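Local coordinates for OTU domain-containing protein wMelOTU (Wolbachia pipientis wMel, PDB 6W9O) that probably cleaves ubiquitin from modified proteins as an OTU-family cysteine deubiquitinase, a bacterial effector of an intracellular symbiont, at residues L62-G67 against P194-N199; T66-T71 against E135-K140. One frame throughout, in Å; residues are numbered along the deposited sequence.

Contact 1: residues L62-G67 against P194-N199; sequences LEQQTG and PLLDRN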
loop_
_atom_site.group_PDB
_atom_site.type_symbol
_atom_site.label_atom_id
_atom_site.label_comp_id
_atom_site.label_asym_id
_atom_site.label_seq_id
_atom_site.Cartn_x
_atom_site.Cartn_y
_atom_site.Cartn_z
ATOM N N LEU A 62 7.143 -1.705 -4.065
ATOM C CA LEU A 62 7.799 -2.891 -3.496
ATOM C C LEU A 62 8.847 -3.439 -4.444
ATOM O O LEU A 62 9.969 -3.777 -4.029
ATOM C CB LEU A 62 6.752 -3.971 -3.186
ATOM C CG LEU A 62 7.302 -5.250 -2.528
ATOM C CD1 LEU A 62 7.722 -4.943 -1.099
ATOM C CD2 LEU A 62 6.257 -6.373 -2.611
ATOM N N GLU A 63 8.515 -3.545 -5.734
ATOM C CA GLU A 63 9.468 -4.143 -6.659
ATOM C C GLU A 63 10.700 -3.248 -6.777
ATOM O O GLU A 63 11.847 -3.731 -6.801
ATOM C CB GLU A 63 8.827 -4.351 -8.038
ATOM C CG GLU A 63 9.882 -4.989 -8.984
ATOM C CD GLU A 63 9.385 -5.316 -10.378
ATOM O OE1 GLU A 63 8.130 -5.236 -10.612
ATOM O OE2 GLU A 63 10.186 -5.691 -11.232
ATOM N N GLN A 64 10.489 -1.937 -6.868
ATOM C CA GLN A 64 11.650 -1.079 -7.063
ATOM C C GLN A 64 12.535 -1.062 -5.827
ATOM O O GLN A 64 13.772 -1.036 -5.935
ATOM C CB GLN A 64 11.136 0.334 -7.375
ATOM C CG GLN A 64 12.224 1.232 -7.838
ATOM C CD GLN A 64 11.650 2.546 -8.387
ATOM O OE1 GLN A 64 11.450 3.426 -7.629
ATOM N NE2 GLN A 64 11.453 2.645 -9.692
ATOM N N GLN A 65 11.936 -1.041 -4.638
ATOM C CA GLN A 65 12.677 -0.916 -3.379
ATOM C C GLN A 65 13.368 -2.214 -3.014
ATOM O O GLN A 65 14.528 -2.198 -2.560
ATOM C CB GLN A 65 11.712 -0.556 -2.226
ATOM C CG GLN A 65 11.156 0.866 -2.323
ATOM C CD GLN A 65 12.264 1.900 -2.131
ATOM O OE1 GLN A 65 13.005 2.207 -3.074
ATOM N NE2 GLN A 65 12.441 2.393 -0.911
ATOM N N THR A 66 12.664 -3.372 -3.158
ATOM C CA THR A 66 13.218 -4.642 -2.649
ATOM C C THR A 66 13.515 -5.681 -3.718
ATOM O O THR A 66 14.168 -6.703 -3.420
ATOM C CB THR A 66 12.256 -5.299 -1.649
ATOM O OG1 THR A 66 11.121 -5.846 -2.369
ATOM C CG2 THR A 66 11.764 -4.315 -0.604
ATOM N N GLY A 67 13.077 -5.457 -4.956
ATOM C CA GLY A 67 13.213 -6.430 -5.991
ATOM C C GLY A 67 12.139 -7.497 -5.977
ATOM O O GLY A 67 12.079 -8.297 -6.916
ATOM N N PRO A 194 1.829 5.042 -7.299
ATOM C CA PRO A 194 3.113 4.753 -6.660
ATOM C C PRO A 194 3.976 6.019 -6.705
ATOM O O PRO A 194 3.956 6.801 -7.655
ATOM C CB PRO A 194 3.718 3.652 -7.567
ATOM C CG PRO A 194 3.193 3.979 -8.924
ATOM C CD PRO A 194 1.719 4.466 -8.662
ATOM N N LEU A 195 4.810 6.206 -5.642
ATOM C CA LEU A 195 5.839 7.252 -5.670
ATOM C C LEU A 195 7.168 6.539 -5.887
ATOM O O LEU A 195 7.586 5.769 -5.028
ATOM C CB LEU A 195 5.838 8.017 -4.354
ATOM C CG LEU A 195 6.835 9.174 -4.357
ATOM C CD1 LEU A 195 6.204 10.338 -5.137
ATOM C CD2 LEU A 195 7.182 9.629 -2.934
ATOM N N LEU A 196 7.780 6.758 -7.058
ATOM C CA LEU A 196 8.948 5.959 -7.457
ATOM C C LEU A 196 10.175 6.844 -7.487
ATOM O O LEU A 196 10.096 8.063 -7.437
ATOM C CB LEU A 196 8.677 5.316 -8.820
ATOM C CG LEU A 196 7.449 4.373 -8.850
ATOM C CD1 LEU A 196 7.037 3.931 -10.252
ATOM C CD2 LEU A 196 7.707 3.154 -7.956
ATOM N N ASP A 197 11.350 6.213 -7.601
ATOM C CA ASP A 197 12.642 6.904 -7.494
ATOM C C ASP A 197 13.339 6.809 -8.834
ATOM O O ASP A 197 13.608 5.694 -9.320
ATOM C CB ASP A 197 13.439 6.187 -6.404
ATOM C CG ASP A 197 14.762 6.819 -6.096
ATOM O OD1 ASP A 197 15.308 6.411 -5.051
ATOM O OD2 ASP A 197 15.266 7.681 -6.843
ATOM N N ARG A 198 13.666 7.959 -9.438
ATOM C CA ARG A 198 14.365 7.919 -10.724
ATOM C C ARG A 198 15.676 7.129 -10.636
ATOM O O ARG A 198 16.126 6.526 -11.634
ATOM C CB ARG A 198 14.689 9.332 -11.236
ATOM C CG ARG A 198 13.463 10.236 -11.409
ATOM C CD ARG A 198 13.899 11.616 -11.950
ATOM N NE ARG A 198 12.774 12.219 -12.659
ATOM C CZ ARG A 198 11.839 12.936 -12.048
ATOM N NH1 ARG A 198 11.913 13.128 -10.734
ATOM N NH2 ARG A 198 10.821 13.448 -12.742
ATOM N N ASN A 199 16.343 7.189 -9.484
ATOM C CA ASN A 199 17.633 6.542 -9.343
ATOM C C ASN A 199 17.510 5.038 -9.465
ATOM O O ASN A 199 18.527 4.395 -9.772
ATOM C CB ASN A 199 18.222 6.875 -7.950
ATOM C CG ASN A 199 18.686 8.313 -7.831
ATOM O OD1 ASN A 199 19.104 8.910 -8.809
ATOM N ND2 ASN A 199 18.643 8.873 -6.606
HETATM O O HOH W 1 13.942 5.052 -3.269
#
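Gln64 holds CG trans to its backbone N (chi1 -169°) and stays extended to CD, a shape that carries its amide from the helix to the backbone of Leu196 and Asp197. There Gln64 OE1 accepts a hydrogen bond from Asp197 N at 2.8 Å. The bond is nearly straight at hydrogen, 166°, and the donor is tilted 18° from the carbonyl plane. Gln64 OE1 also lies 3.6 Å from Leu196 CB, and Leu196 CD2 closes in at 3.8 Å from Gln64 OE1, so carbons of Leu196 line the amide oxygen. In this way the end of helix 53-66, which lies against the central mixed sheet of the OTU fold, is tied to the end of strand 191-197, just where the chain turns into a 3-10 segment. Asp197 shapes that turn: Asp197 OD2 accepts from Asn199 N at 2.9 Å, an Asx turn, and also from Asn41 ND2. A second, water-mediated link runs alongside, with one water 2.6 Å from Asp197 OD1 and 3.0 Å from Gln65 OE1. Gln65 in turn gives its NE2 to Thr181 O, at the start of the neighbouring strand 181-188, and its OE1 also accepts from Lys200 NZ.

Contact 2: residues T66-T71 against E135-K140; sequences TGEQVT and EKYKVK
Val70 and Tyr137 approach each other from opposite directions. Val70 CG1 lies 3.5 Å from Tyr137 OH, while Val70 CG2 packs 3.7 Å from Tyr137 CE1, oblique to the ring. Both methyls can reach because CG1 stands opposite the backbone N (chi1 -177°) and CG2 opposite the carbonyl carbon. This is the close, inner part of the contact: Leu62 of helix 53-66 and Leu75 of helix 72-84 are touched by both Val70 and Tyr137, so the loop joining those two helices is packed against the C-terminal end of helix 126-137.

The Glu68 side is exposed but still close. Its extended side chain puts Glu68 OE1 at the ring edge, near the ring plane and 3.6 Å from Tyr137 CD1. The carboxylate is turned 82° from the ring, with Glu68 OE2 nearer Tyr137 CE1. Lys136 CG lies over one ring face, offset toward the rim. The loose end is Thr66, whose CG2 only grazes Val139, a residue modelled in two conformers. Thr66 OG1 hydrogen-bonds to Leu62 O, one turn back in its helix, and accepts from Glu68 N in an ST turn.

No hydrogen bond joins the two segments. The tyrosine hydroxyl pairs with Asp78 OD2 of helix 72-84, and Asp78 OD1 forms a salt bridge with Lys136 NZ, which probably fixes the phenol; its contact with the 66-71 loop is consistent with dispersion plus a weak attraction between the carboxylate and the ring's C-H edge.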
loop_
_atom_site.group_PDB
_atom_site.type_symbol
_atom_site.label_atom_id
_atom_site.label_comp_id
_atom_site.label_asym_id
_atom_site.label_seq_id
_atom_site.Cartn_x
_atom_site.Cartn_y
_atom_site.Cartn_z
ATOM N N THR A 66 12.664 -3.372 -3.158
ATOM C CA THR A 66 13.218 -4.642 -2.649
ATOM C C THR A 66 13.515 -5.681 -3.718
ATOM O O THR A 66 14.168 -6.703 -3.420
ATOM C CB THR A 66 12.256 -5.299 -1.649
ATOM O OG1 THR A 66 11.121 -5.846 -2.369
ATOM C CG2 THR A 66 11.764 -4.315 -0.604
ATOM N N GLY A 67 13.077 -5.457 -4.956
ATOM C CA GLY A 67 13.213 -6.430 -5.991
ATOM C C GLY A 67 12.139 -7.497 -5.977
ATOM O O GLY A 67 12.079 -8.297 -6.916
ATOM N N GLU A 68 11.257 -7.506 -4.983
ATOM C CA GLU A 68 10.284 -8.593 -4.924
ATOM C C GLU A 68 9.104 -8.271 -5.853
ATOM O O GLU A 68 8.499 -7.194 -5.749
ATOM C CB GLU A 68 9.808 -8.759 -3.483
ATOM C CG GLU A 68 8.917 -10.037 -3.360
ATOM C CD GLU A 68 8.833 -10.622 -1.951
ATOM O OE1 GLU A 68 9.295 -9.985 -0.970
ATOM O OE2 GLU A 68 8.265 -11.734 -1.853
ATOM N N GLN A 69 8.819 -9.185 -6.791
ATOM C CA GLN A 69 7.734 -9.026 -7.763
ATOM C C GLN A 69 6.518 -9.813 -7.290
ATOM O O GLN A 69 6.579 -11.048 -7.189
ATOM C CB GLN A 69 8.166 -9.583 -9.123
ATOM C CG GLN A 69 9.129 -8.718 -9.852
ATOM C CD GLN A 69 9.555 -9.330 -11.205
ATOM O OE1 GLN A 69 9.569 -10.540 -11.368
ATOM N NE2 GLN A 69 9.920 -8.491 -12.143
ATOM N N VAL A 70 5.408 -9.119 -7.090
ATOM C CA VAL A 70 4.137 -9.718 -6.687
ATOM C C VAL A 70 3.072 -9.042 -7.556
ATOM O O VAL A 70 3.028 -7.814 -7.611
ATOM C CB VAL A 70 3.855 -9.404 -5.195
ATOM C CG1 VAL A 70 2.587 -10.070 -4.711
ATOM C CG2 VAL A 70 5.008 -9.898 -4.296
ATOM N N THR A 71 2.176 -9.817 -8.165
ATOM C CA THR A 71 1.095 -9.176 -8.922
ATOM C C THR A 71 0.066 -8.548 -7.985
ATOM O O THR A 71 -0.021 -8.864 -6.799
ATOM C CB THR A 71 0.366 -10.177 -9.816
ATOM O OG1 THR A 71 -0.281 -11.150 -8.978
ATOM C CG2 THR A 71 1.329 -10.864 -10.804
ATOM N N GLU A 135 2.943 -6.467 7.061
ATOM C CA GLU A 135 3.288 -7.634 7.877
ATOM C C GLU A 135 3.870 -8.765 7.019
ATOM O O GLU A 135 4.891 -9.379 7.391
ATOM C CB GLU A 135 2.032 -8.100 8.635
ATOM C CG GLU A 135 2.067 -9.566 9.086
ATOM C CD GLU A 135 2.803 -9.746 10.343
ATOM O OE1 GLU A 135 3.253 -10.893 10.619
ATOM O OE2 GLU A 135 2.931 -8.735 11.059
ATOM N N LYS A 136 3.273 -9.050 5.869
ATOM C CA LYS A 136 3.768 -10.156 5.044
ATOM C C LYS A 136 5.140 -9.838 4.443
ATOM O O LYS A 136 6.044 -10.687 4.484
ATOM C CB LYS A 136 2.795 -10.492 3.916
ATOM C CG LYS A 136 3.424 -11.609 3.028
ATOM C CD LYS A 136 2.364 -12.377 2.267
ATOM C CE LYS A 136 3.041 -13.561 1.554
ATOM N NZ LYS A 136 2.033 -14.380 0.844
ATOM N N TYR A 137 5.325 -8.643 3.905
ATOM C CA TYR A 137 6.537 -8.321 3.142
ATOM C C TYR A 137 7.578 -7.612 3.983
ATOM O O TYR A 137 8.670 -7.311 3.463
ATOM C CB TYR A 137 6.190 -7.535 1.864
ATOM C CG TYR A 137 5.357 -8.423 0.954
ATOM C CD1 TYR A 137 5.976 -9.396 0.185
ATOM C CD2 TYR A 137 3.947 -8.337 0.907
ATOM C CE1 TYR A 137 5.266 -10.246 -0.594
ATOM C CE2 TYR A 137 3.233 -9.207 0.135
ATOM C CZ TYR A 137 3.882 -10.147 -0.630
ATOM O OH TYR A 137 3.175 -11.042 -1.399
ATOM N N LYS A 138 7.296 -7.395 5.277
ATOM C CA LYS A 138 8.299 -6.838 6.203
ATOM C C LYS A 138 8.754 -5.466 5.721
ATOM O O LYS A 138 9.943 -5.147 5.668
ATOM C CB LYS A 138 9.476 -7.821 6.436
ATOM C CG LYS A 138 8.982 -9.230 6.788
ATOM C CD LYS A 138 9.811 -9.879 7.895
ATOM C CE LYS A 138 9.527 -11.380 7.896
ATOM N NZ LYS A 138 8.417 -11.753 8.826
ATOM N N VAL A 139 7.758 -4.717 5.298
ATOM C CA VAL A 139 7.936 -3.273 4.937
ATOM C C VAL A 139 7.010 -2.244 5.659
ATOM O O VAL A 139 5.995 -2.501 6.453
ATOM C CB VAL A 139 7.781 -3.082 3.416
ATOM C CG1 VAL A 139 8.822 -3.864 2.631
ATOM C CG2 VAL A 139 6.374 -3.428 2.956
ATOM N N LYS A 140 7.521 -1.027 5.648
ATOM C CA LYS A 140 6.682 0.073 6.175
ATOM C C LYS A 140 6.083 0.756 4.966
ATOM O O LYS A 140 6.745 0.883 3.941
ATOM C CB LYS A 140 7.534 1.102 6.913
ATOM C CG LYS A 140 8.169 0.561 8.158
ATOM C CD LYS A 140 9.454 1.327 8.477
ATOM C CE LYS A 140 10.618 0.624 7.748
ATOM N NZ LYS A 140 11.994 1.047 8.183
#

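How the contacts relate
Contacts 1 and 2 share Thr66 and Gly67, and their centres lie about 11 Å apart. Contact 1 joins the last turns of helix 53-66 to strand 191-197, whereas contact 2 joins the loop that follows to the end of helix 126-137 and the entry to strand 140-146. Between them stands Leu62, whose CD2 is 3.9 Å from Glu68 O. Glu63 OE2 and Gln69 NE2, 3.0 Å apart, probably form a hydrogen bond that holds the loop beside its own helix. Gly67, with positive phi, ends that helix and so separates the two contacts. A bound acetate, probably from the crystallisation liquor, lies about 3 Å from the side chain of Glu68, in contact 2.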